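Local coordinates for protein argininosuccinate lyase (Chelativorans sp., PDB 6RXA) that acts as a C-N lyase (EDDS lyase) of the aspartase/fumarase superfamily and probably can split argininosuccinate into fumarate and arginine, at residues L183-E188 with A242-V247; T152-Y157 with E354-Y359; M106-S111 with T206-N211. The protein carries 2 engineered substitutions. All coordinates share one frame; numbering follows the deposited sequence.

Contact 1: residues L183-E188 with A242-V247. With NA (sodium ion), chain F.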
loop_
_atom_site.group_PDB
_atom_site.type_symbol
_atom_site.label_atom_id
_atom_site.label_comp_id
_atom_site.label_asym_id
_atom_site.label_seq_id
_atom_site.Cartn_x
_atom_site.Cartn_y
_atom_site.Cartn_z
ATOM N N LEU A 183 -13.941 5.158 -17.908
ATOM C CA LEU A 183 -14.556 4.193 -18.819
ATOM C C LEU A 183 -13.549 3.724 -19.867
ATOM O O LEU A 183 -13.508 2.539 -20.203
ATOM C CB LEU A 183 -15.808 4.792 -19.455
ATOM C CG LEU A 183 -17.017 4.825 -18.510
ATOM C CD1 LEU A 183 -18.075 5.767 -19.023
ATOM C CD2 LEU A 183 -17.620 3.428 -18.290
ATOM N N ASP A 184 -12.718 4.631 -20.383
ATOM C CA ASP A 184 -11.633 4.209 -21.260
ATOM C C ASP A 184 -10.705 3.224 -20.544
ATOM O O ASP A 184 -10.320 2.196 -21.115
ATOM C CB ASP A 184 -10.834 5.409 -21.759
ATOM C CG ASP A 184 -11.532 6.185 -22.863
ATOM O OD1 ASP A 184 -12.350 5.610 -23.620
ATOM O OD2 ASP A 184 -11.221 7.394 -22.991
ATOM N N ARG A 185 -10.319 3.520 -19.294
ATOM C CA ARG A 185 -9.425 2.605 -18.584
ATOM C C ARG A 185 -10.038 1.211 -18.489
ATOM O O ARG A 185 -9.355 0.196 -18.680
ATOM C CB ARG A 185 -9.128 3.102 -17.167
ATOM C CG ARG A 185 -8.212 4.298 -17.053
ATOM C CD ARG A 185 -7.910 4.659 -15.544
ATOM N NE ARG A 185 -7.008 5.782 -15.617
ATOM C CZ ARG A 185 -7.370 7.054 -15.571
ATOM N NH1 ARG A 185 -8.619 7.416 -15.274
ATOM N NH2 ARG A 185 -6.452 7.972 -15.782
ATOM N N TYR A 186 -11.333 1.143 -18.170
ATOM C CA TYR A 186 -11.994 -0.146 -18.024
ATOM C C TYR A 186 -12.145 -0.877 -19.359
ATOM O O TYR A 186 -11.968 -2.095 -19.411
ATOM C CB TYR A 186 -13.364 0.046 -17.381
ATOM C CG TYR A 186 -13.395 0.133 -15.876
ATOM C CD1 TYR A 186 -12.885 -0.893 -15.079
ATOM C CD2 TYR A 186 -13.983 1.221 -15.242
ATOM C CE1 TYR A 186 -12.949 -0.825 -13.700
ATOM C CE2 TYR A 186 -14.053 1.289 -13.858
ATOM C CZ TYR A 186 -13.532 0.274 -13.099
ATOM O OH TYR A 186 -13.614 0.361 -11.726
ATOM N N ARG A 187 -12.486 -0.175 -20.444
ATOM C CA ARG A 187 -12.585 -0.845 -21.744
ATOM C C ARG A 187 -11.219 -1.324 -22.234
ATOM O O ARG A 187 -11.107 -2.394 -22.851
ATOM C CB ARG A 187 -13.216 0.084 -22.774
ATOM C CG ARG A 187 -14.702 0.351 -22.556
ATOM C CD ARG A 187 -15.306 1.207 -23.676
ATOM N NE ARG A 187 -14.817 2.581 -23.648
ATOM C CZ ARG A 187 -15.531 3.634 -23.252
ATOM N NH1 ARG A 187 -16.799 3.509 -22.858
ATOM N NH2 ARG A 187 -14.973 4.831 -23.271
ATOM N N GLU A 188 -10.173 -0.534 -21.987
ATOM C CA GLU A 188 -8.817 -0.971 -22.311
ATOM C C GLU A 188 -8.461 -2.237 -21.553
ATOM O O GLU A 188 -7.878 -3.173 -22.122
ATOM C CB GLU A 188 -7.833 0.149 -21.969
ATOM C CG GLU A 188 -7.961 1.375 -22.870
ATOM C CD GLU A 188 -7.350 2.630 -22.270
ATOM O OE1 GLU A 188 -6.668 2.531 -21.236
ATOM O OE2 GLU A 188 -7.580 3.718 -22.840
ATOM N N ALA A 242 -7.778 -4.332 -10.214
ATOM C CA ALA A 242 -7.733 -3.734 -8.886
ATOM C C ALA A 242 -7.352 -2.260 -8.954
ATOM O O ALA A 242 -7.915 -1.427 -8.219
ATOM C CB ALA A 242 -6.754 -4.503 -7.998
ATOM N N PHE A 243 -6.405 -1.907 -9.825
ATOM C CA PHE A 243 -6.012 -0.511 -9.930
ATOM C C PHE A 243 -7.137 0.368 -10.473
ATOM O O PHE A 243 -7.394 1.460 -9.944
ATOM C CB PHE A 243 -4.790 -0.307 -10.815
ATOM C CG PHE A 243 -4.587 1.135 -11.136
ATOM C CD1 PHE A 243 -4.153 2.018 -10.146
ATOM C CD2 PHE A 243 -4.899 1.638 -12.377
ATOM C CE1 PHE A 243 -4.016 3.351 -10.405
ATOM C CE2 PHE A 243 -4.754 2.988 -12.643
ATOM C CZ PHE A 243 -4.325 3.849 -11.645
ATOM N N VAL A 244 -7.774 -0.037 -11.582
ATOM C CA VAL A 244 -8.795 0.842 -12.142
ATOM C C VAL A 244 -9.911 1.038 -11.117
ATOM O O VAL A 244 -10.422 2.151 -10.934
ATOM C CB VAL A 244 -9.316 0.361 -13.509
ATOM C CG1 VAL A 244 -10.294 1.407 -14.064
ATOM C CG2 VAL A 244 -8.168 0.152 -14.475
ATOM N N ASN A 245 -10.269 -0.030 -10.396
ATOM C CA ASN A 245 -11.248 0.111 -9.322
ATOM C C ASN A 245 -10.785 1.156 -8.310
ATOM O O ASN A 245 -11.564 2.017 -7.882
ATOM C CB ASN A 245 -11.459 -1.222 -8.608
ATOM C CG ASN A 245 -12.276 -2.224 -9.397
ATOM O OD1 ASN A 245 -12.703 -1.987 -10.536
ATOM N ND2 ASN A 245 -12.492 -3.386 -8.778
ATOM N N ALA A 246 -9.518 1.089 -7.897
ATOM C CA ALA A 246 -9.033 2.005 -6.874
ATOM C C ALA A 246 -9.023 3.449 -7.370
ATOM O O ALA A 246 -9.394 4.370 -6.633
ATOM C CB ALA A 246 -7.642 1.615 -6.392
ATOM N N VAL A 247 -8.546 3.681 -8.597
ATOM C CA VAL A 247 -8.465 5.068 -9.072
ATOM C C VAL A 247 -9.853 5.642 -9.348
ATOM O O VAL A 247 -10.152 6.785 -8.974
ATOM C CB VAL A 247 -7.478 5.239 -10.247
ATOM C CG1 VAL A 247 -8.063 4.746 -11.559
ATOM C CG2 VAL A 247 -7.065 6.720 -10.358
HETATM NA NA NA F . -5.121 1.355 -20.065
HETATM O O HOH W 1 -6.519 0.380 -18.400
HETATM O O HOH W 2 -3.067 2.155 -19.161
#
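Tyr-186 and Val-244 make the tight half of this contact. Val-244 CG1 sits over the middle of the phenol ring, 3.4 Å from the ring centroid and only 9° off its normal, a CH-pi contact made by the methyl that stands anti to the backbone N (chi1 -175°). The same methyl lies 3.7 Å from Arg-185 CB. The hydroxyl is used as well: Tyr-186 OH donates to Asn-245 OD1 over 2.8 Å, with the oxygen lying in the ring plane at its edge and the amide plane turned 56° from the ring. The tyrosine is thus held on one face by Val-244 CG1 and at its edge by Asn-245 OD1. Leu-128 and Ile-132 of helix 112-147 also pack on it.

Beside it the packing is looser. Arg-185 CD comes no closer than 4.0 Å to Val-247 CG1; its extended chain runs on to a salt bridge between NE and Glu-240 of the second subunit. Bound water and a sodium ion lie at this subunit boundary. The ion is bound by Glu-188 OE1 at 2.3 Å, by two waters, one of which donates to Arg-185 O, and by Glu-188 of the second subunit.

The segments 183-188 and 242-247 run antiparallel, their axes 10.1 Å apart at closest approach, as in the long central helical bundle through which aspartase/fumarase enzymes build their tetramer.

Contact 2: residues T152-Y157 with E354-Y359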
loop_
_atom_site.group_PDB
_atom_site.type_symbol
_atom_site.label_atom_id
_atom_site.label_comp_id
_atom_site.label_asym_id
_atom_site.label_seq_id
_atom_site.Cartn_x
_atom_site.Cartn_y
_atom_site.Cartn_z
ATOM N N THR A 152 -27.280 27.487 -12.037
ATOM C CA THR A 152 -27.165 27.374 -10.582
ATOM C C THR A 152 -25.795 27.904 -10.162
ATOM O O THR A 152 -24.838 27.160 -9.956
ATOM C CB THR A 152 -27.388 25.931 -10.151
ATOM O OG1 THR A 152 -28.700 25.524 -10.564
ATOM C CG2 THR A 152 -27.288 25.788 -8.647
ATOM N N VAL A 153 -25.715 29.232 -10.026
ATOM C CA VAL A 153 -24.449 29.865 -9.670
ATOM C C VAL A 153 -24.016 29.453 -8.268
ATOM O O VAL A 153 -24.817 29.404 -7.328
ATOM C CB VAL A 153 -24.563 31.391 -9.826
ATOM C CG1 VAL A 153 -25.599 31.965 -8.887
ATOM C CG2 VAL A 153 -23.210 32.063 -9.578
ATOM N N MET A 154 -22.724 29.162 -8.123
ATOM C CA MET A 154 -22.160 28.734 -6.851
ATOM C C MET A 154 -20.656 28.917 -6.969
ATOM O O MET A 154 -20.127 29.086 -8.067
ATOM C CB MET A 154 -22.493 27.279 -6.546
ATOM C CG MET A 154 -21.726 26.278 -7.397
ATOM S SD MET A 154 -22.112 24.565 -6.944
ATOM C CE MET A 154 -20.722 23.708 -7.700
ATOM N N VAL A 155 -19.963 28.862 -5.835
ATOM C CA VAL A 155 -18.511 28.977 -5.878
ATOM C C VAL A 155 -17.871 27.610 -6.087
ATOM O O VAL A 155 -18.376 26.571 -5.645
ATOM C CB VAL A 155 -17.932 29.682 -4.631
ATOM C CG1 VAL A 155 -18.620 31.019 -4.411
ATOM C CG2 VAL A 155 -18.069 28.798 -3.400
ATOM N N VAL A 156 -16.742 27.619 -6.779
ATOM C CA VAL A 156 -15.810 26.500 -6.798
ATOM C C VAL A 156 -14.727 26.780 -5.759
ATOM O O VAL A 156 -14.391 27.938 -5.472
ATOM C CB VAL A 156 -15.220 26.278 -8.207
ATOM C CG1 VAL A 156 -14.271 27.395 -8.595
ATOM C CG2 VAL A 156 -14.507 24.910 -8.281
ATOM N N TYR A 157 -14.168 25.710 -5.198
ATOM C CA TYR A 157 -13.142 25.771 -4.166
ATOM C C TYR A 157 -11.805 25.303 -4.722
ATOM O O TYR A 157 -11.744 24.420 -5.582
ATOM C CB TYR A 157 -13.520 24.851 -2.975
ATOM C CG TYR A 157 -14.779 25.303 -2.284
ATOM C CD1 TYR A 157 -16.028 24.911 -2.751
ATOM C CD2 TYR A 157 -14.718 26.160 -1.193
ATOM C CE1 TYR A 157 -17.182 25.358 -2.147
ATOM C CE2 TYR A 157 -15.860 26.615 -0.582
ATOM C CZ TYR A 157 -17.096 26.214 -1.066
ATOM O OH TYR A 157 -18.253 26.669 -0.468
ATOM N N GLU A 354 -30.291 29.626 -3.288
ATOM C CA GLU A 354 -30.167 30.976 -2.747
ATOM C C GLU A 354 -28.881 31.129 -1.945
ATOM O O GLU A 354 -28.183 32.144 -2.071
ATOM C CB GLU A 354 -31.379 31.316 -1.875
ATOM C CG GLU A 354 -32.646 31.664 -2.633
ATOM C CD GLU A 354 -33.670 32.376 -1.756
ATOM O OE1 GLU A 354 -33.266 33.018 -0.762
ATOM O OE2 GLU A 354 -34.878 32.293 -2.061
ATOM N N ARG A 355 -28.556 30.146 -1.111
ATOM C CA ARG A 355 -27.334 30.238 -0.320
ATOM C C ARG A 355 -26.102 30.151 -1.214
ATOM O O ARG A 355 -25.115 30.860 -0.985
ATOM C CB ARG A 355 -27.338 29.153 0.755
ATOM C CG ARG A 355 -26.174 29.161 1.718
ATOM C CD ARG A 355 -26.317 30.108 2.906
ATOM N NE ARG A 355 -27.497 29.997 3.786
ATOM C CZ ARG A 355 -28.201 28.903 4.100
ATOM N NH1 ARG A 355 -27.942 27.709 3.584
ATOM N NH2 ARG A 355 -29.219 29.033 4.941
ATOM N N MET A 356 -26.137 29.296 -2.236
ATOM C CA MET A 356 -25.029 29.223 -3.182
ATOM C C MET A 356 -24.766 30.586 -3.812
ATOM O O MET A 356 -23.620 31.046 -3.869
ATOM C CB MET A 356 -25.355 28.212 -4.280
ATOM C CG MET A 356 -25.216 26.750 -3.882
ATOM S SD MET A 356 -25.751 25.679 -5.231
ATOM C CE MET A 356 -25.148 24.091 -4.667
ATOM N N ARG A 357 -25.824 31.244 -4.283
ATOM C CA ARG A 357 -25.673 32.573 -4.872
ATOM C C ARG A 357 -25.179 33.575 -3.837
ATOM O O ARG A 357 -24.327 34.425 -4.140
ATOM C CB ARG A 357 -27.012 33.028 -5.449
ATOM C CG ARG A 357 -26.954 34.336 -6.224
ATOM C CD ARG A 357 -28.374 34.734 -6.697
ATOM N NE ARG A 357 -29.228 33.572 -6.985
ATOM C CZ ARG A 357 -30.303 33.210 -6.277
ATOM N NH1 ARG A 357 -30.994 32.131 -6.629
ATOM N NH2 ARG A 357 -30.701 33.922 -5.229
ATOM N N GLN A 358 -25.698 33.500 -2.608
ATOM C CA GLN A 358 -25.277 34.436 -1.571
ATOM C C GLN A 358 -23.773 34.361 -1.341
ATOM O O GLN A 358 -23.082 35.385 -1.319
ATOM C CB GLN A 358 -26.011 34.142 -0.262
ATOM C CG GLN A 358 -25.593 35.033 0.886
ATOM C CD GLN A 358 -26.331 34.726 2.174
ATOM O OE1 GLN A 358 -27.052 33.731 2.274
ATOM N NE2 GLN A 358 -26.153 35.583 3.171
ATOM N N TYR A 359 -23.244 33.157 -1.136
ATOM C CA TYR A 359 -21.807 33.022 -0.951
ATOM C C TYR A 359 -21.053 33.591 -2.147
ATOM O O TYR A 359 -20.078 34.331 -1.984
ATOM C CB TYR A 359 -21.430 31.562 -0.760
ATOM C CG TYR A 359 -21.839 30.951 0.554
ATOM C CD1 TYR A 359 -22.337 31.716 1.596
ATOM C CD2 TYR A 359 -21.737 29.594 0.747
ATOM C CE1 TYR A 359 -22.705 31.127 2.807
ATOM C CE2 TYR A 359 -22.083 29.010 1.943
ATOM C CZ TYR A 359 -22.570 29.759 2.962
ATOM O OH TYR A 359 -22.931 29.151 4.154
HETATM O O HOH W 3 -21.484 29.090 -3.511
#
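Met-154 and Met-356 meet where helix 353-362 lies across one strand of a two-stranded antiparallel hairpin, strand 153-158 paired with strand 161-167. The strand and helix segments approach to 6.3 Å between axes and are inclined by 58°.

Apolar contacts dominate. The two methionine side chains, both extended beyond CG, lie side by side and point the same way. Their CB atoms, Met-154 CB and Met-356 CB, are 3.8 Å apart, and farther out Met-356 CE reaches Met-154 SD at the same separation. A chi1 of 73° sets Met-154 CG between the backbone N and the carbonyl carbon. Met-356 SD also touches the methyl Thr-152 CG2 at 3.7 Å. An alanine in place of Met-356 would probably open a gap here, leaving Met-154 SD without the CE methyl and Thr-152 CG2 without the sulphur beside it. Nearer the surface, Val-153 CG1 packs against the aliphatic start of Arg-357, 3.8 Å from its CG, the two side chains crossing at about a right angle.

Contacts of polar atoms are fewer. The backbone oxygen Val-153 O comes within 3.3 Å of Met-356 CB, a close van der Waals approach that reflects how near the strand backbone lies to the helix. The link between the two backbones is made through one water, which accepts from Val-155 N at 2.8 Å and donates to Met-356 O at 2.9 Å.

Contact 3: residues M106-S111 with T206-N211. With FMT (formic acid), chain B.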
loop_
_atom_site.group_PDB
_atom_site.type_symbol
_atom_site.label_atom_id
_atom_site.label_comp_id
_atom_site.label_asym_id
_atom_site.label_seq_id
_atom_site.Cartn_x
_atom_site.Cartn_y
_atom_site.Cartn_z
ATOM N N MET A 106 -12.287 -35.899 -19.343
ATOM C CA MET A 106 -12.514 -34.475 -19.548
ATOM C C MET A 106 -11.274 -33.646 -19.224
ATOM O O MET A 106 -11.230 -32.466 -19.571
ATOM C CB MET A 106 -13.725 -33.957 -18.758
ATOM C CG MET A 106 -13.524 -33.736 -17.258
ATOM S SD MET A 106 -14.684 -32.478 -16.643
ATOM C CE MET A 106 -14.543 -32.750 -14.880
ATOM N N HIS A 107 -10.273 -34.232 -18.573
ATOM C CA HIS A 107 -9.059 -33.499 -18.235
ATOM C C HIS A 107 -7.957 -33.682 -19.270
ATOM O O HIS A 107 -6.870 -33.128 -19.100
ATOM C CB HIS A 107 -8.546 -33.921 -16.860
ATOM C CG HIS A 107 -7.874 -32.816 -16.096
ATOM N ND1 HIS A 107 -8.441 -31.571 -15.936
ATOM C CD2 HIS A 107 -6.688 -32.774 -15.446
ATOM C CE1 HIS A 107 -7.634 -30.809 -15.218
ATOM N NE2 HIS A 107 -6.569 -31.518 -14.900
ATOM N N ILE A 108 -8.208 -34.440 -20.341
ATOM C CA ILE A 108 -7.191 -34.616 -21.371
ATOM C C ILE A 108 -6.762 -33.262 -21.921
ATOM O O ILE A 108 -7.594 -32.437 -22.325
ATOM C CB ILE A 108 -7.711 -35.548 -22.477
ATOM C CG1 ILE A 108 -7.774 -36.989 -21.966
ATOM C CG2 ILE A 108 -6.819 -35.439 -23.706
ATOM C CD1 ILE A 108 -8.534 -37.943 -22.899
ATOM N N GLY A 109 -5.454 -33.028 -21.949
ATOM C CA GLY A 109 -4.915 -31.806 -22.512
ATOM C C GLY A 109 -5.097 -30.556 -21.677
ATOM O O GLY A 109 -4.900 -29.456 -22.189
ATOM N N ARG A 110 -5.431 -30.691 -20.394
ATOM C CA ARG A 110 -5.811 -29.564 -19.551
ATOM C C ARG A 110 -5.188 -29.728 -18.174
ATOM O O ARG A 110 -4.680 -30.793 -17.815
ATOM C CB ARG A 110 -7.349 -29.505 -19.445
ATOM C CG ARG A 110 -7.920 -28.286 -18.792
ATOM C CD ARG A 110 -9.440 -28.336 -18.853
ATOM N NE ARG A 110 -10.017 -29.432 -18.082
ATOM C CZ ARG A 110 -11.304 -29.480 -17.752
ATOM N NH1 ARG A 110 -12.102 -28.491 -18.119
ATOM N NH2 ARG A 110 -11.785 -30.484 -17.037
ATOM N N SER A 111 -5.223 -28.646 -17.400
ATOM C CA SER A 111 -4.712 -28.624 -16.041
ATOM C C SER A 111 -5.662 -27.811 -15.182
ATOM O O SER A 111 -6.451 -27.008 -15.687
ATOM C CB SER A 111 -3.315 -27.974 -16.042
ATOM O OG SER A 111 -2.805 -27.672 -14.752
ATOM N N THR A 206 0.587 -28.979 -24.608
ATOM C CA THR A 206 0.276 -30.397 -24.580
ATOM C C THR A 206 0.543 -30.990 -25.948
ATOM O O THR A 206 0.488 -30.292 -26.963
ATOM C CB THR A 206 -1.191 -30.625 -24.177
ATOM O OG1 THR A 206 -1.496 -32.024 -24.224
ATOM C CG2 THR A 206 -2.138 -29.903 -25.110
ATOM N N GLY A 207 0.820 -32.289 -25.963
ATOM C CA GLY A 207 0.890 -33.017 -27.214
ATOM C C GLY A 207 -0.448 -33.390 -27.811
ATOM O O GLY A 207 -0.499 -33.805 -28.973
ATOM N N TRP A 208 -1.541 -33.250 -27.060
ATOM C CA TRP A 208 -2.855 -33.503 -27.629
ATOM C C TRP A 208 -3.205 -32.407 -28.634
ATOM O O TRP A 208 -2.912 -31.233 -28.396
ATOM C CB TRP A 208 -3.915 -33.563 -26.525
ATOM C CG TRP A 208 -3.785 -34.773 -25.664
ATOM C CD1 TRP A 208 -3.190 -34.849 -24.439
ATOM C CD2 TRP A 208 -4.250 -36.083 -25.972
ATOM N NE1 TRP A 208 -3.253 -36.136 -23.966
ATOM C CE2 TRP A 208 -3.899 -36.914 -24.889
ATOM C CE3 TRP A 208 -4.928 -36.641 -27.060
ATOM C CZ2 TRP A 208 -4.207 -38.273 -24.864
ATOM C CZ3 TRP A 208 -5.235 -37.992 -27.035
ATOM C CH2 TRP A 208 -4.876 -38.792 -25.940
ATOM N N PRO A 209 -3.843 -32.757 -29.758
ATOM C CA PRO A 209 -4.085 -31.746 -30.811
ATOM C C PRO A 209 -5.314 -30.886 -30.535
ATOM O O PRO A 209 -6.361 -30.991 -31.174
ATOM C CB PRO A 209 -4.228 -32.612 -32.069
ATOM C CG PRO A 209 -4.810 -33.886 -31.572
ATOM C CD PRO A 209 -4.194 -34.118 -30.201
ATOM N N LEU A 210 -5.186 -29.980 -29.572
ATOM C CA LEU A 210 -6.297 -29.103 -29.237
ATOM C C LEU A 210 -6.476 -28.049 -30.322
ATOM O O LEU A 210 -5.540 -27.699 -31.052
ATOM C CB LEU A 210 -6.025 -28.406 -27.906
ATOM C CG LEU A 210 -5.590 -29.306 -26.741
ATOM C CD1 LEU A 210 -5.498 -28.479 -25.459
ATOM C CD2 LEU A 210 -6.529 -30.497 -26.563
ATOM N N ASN A 211 -7.688 -27.525 -30.413
ATOM C CA ASN A 211 -7.971 -26.327 -31.200
ATOM C C ASN A 211 -8.262 -25.209 -30.203
ATOM O O ASN A 211 -9.397 -25.062 -29.728
ATOM C CB ASN A 211 -9.131 -26.531 -32.164
ATOM C CG ASN A 211 -9.388 -25.307 -33.020
ATOM O OD1 ASN A 211 -8.860 -24.226 -32.755
ATOM N ND2 ASN A 211 -10.215 -25.467 -34.046
HETATM C C FMT B . -2.221 -28.617 -11.755
HETATM O O1 FMT B . -1.534 -29.105 -12.641
HETATM O O2 FMT B . -2.323 -29.170 -10.666
#
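Ile-108 and Trp-208 join two loops, one leading into helix 112-147 and the other into helix 212-218. From its CB, which faces Gly-109 with 4.5 Å between Trp-208 CB and Gly-109 CA, the tryptophan extends its indole under the isoleucine methyl. A chi1 of -70° sets Trp-208 CG anti to the carbonyl carbon, beside the backbone N, where it meets Ile-108 CG2. CD1 has that same methyl on one side while also lying 3.8 Å from Gly-109 N. CD2 and CE2, the atoms shared by the two rings, come nearest, each 3.5 Å from Ile-108 CG2. This methyl sits 8° off the normal of the five-membered ring, a CH-pi contact over its face. Trp-208 NE1, 3.6 Å from Ile-108 CG2, donates to Asp-372 of the second subunit, whose Arg-376 makes a cation-pi contact with the indole. Toward the benzene end, CE3 and CZ2 touch the methyl more distantly.

The base of the tryptophan is steadied by an ST turn, in which Trp-208 N donates to Thr-206 OG1 at 3.1 Å. Across the contact, Gly-109 occupies the third position of a type II turn from His-107 to Arg-110, with a phi of 74°. Leu-210 packs close to this glycine, Leu-210 CD1 lying 3.5 Å from Gly-109 O.

Beyond the turn, Ser-111 N-caps helix 112-147 and its OG gives a weak hydrogen bond to formate, probably from the crystallisation liquor, which Ser-280 and Ser-281 of the fourth subunit also hold, in an intersubunit site that binds succinate and fumarate in other structures of this enzyme.

In the fold
All three contacts are buried, but at different depths: the centre of contact 1 lies about 8 Å from the chain's centre, contact 2's about 28 Å and contact 3's about 38 Å, the last two on opposite sides, their centres about 67 Å apart. Shared helices connect them. Helix 168-193 carries 183-188 of contact 1 and, near its start, packs on Met-154 of contact 2; helix 112-147 begins just after contact 3 and reaches Tyr-186 of contact 1. The chemistry changes with place: helix against helix with a buried hydroxyl bond and interfacial sodium in the bundle, methionine packing and a bridging water at the hairpin, and loop against loop beside a ligand pocket. Each touches the second subunit.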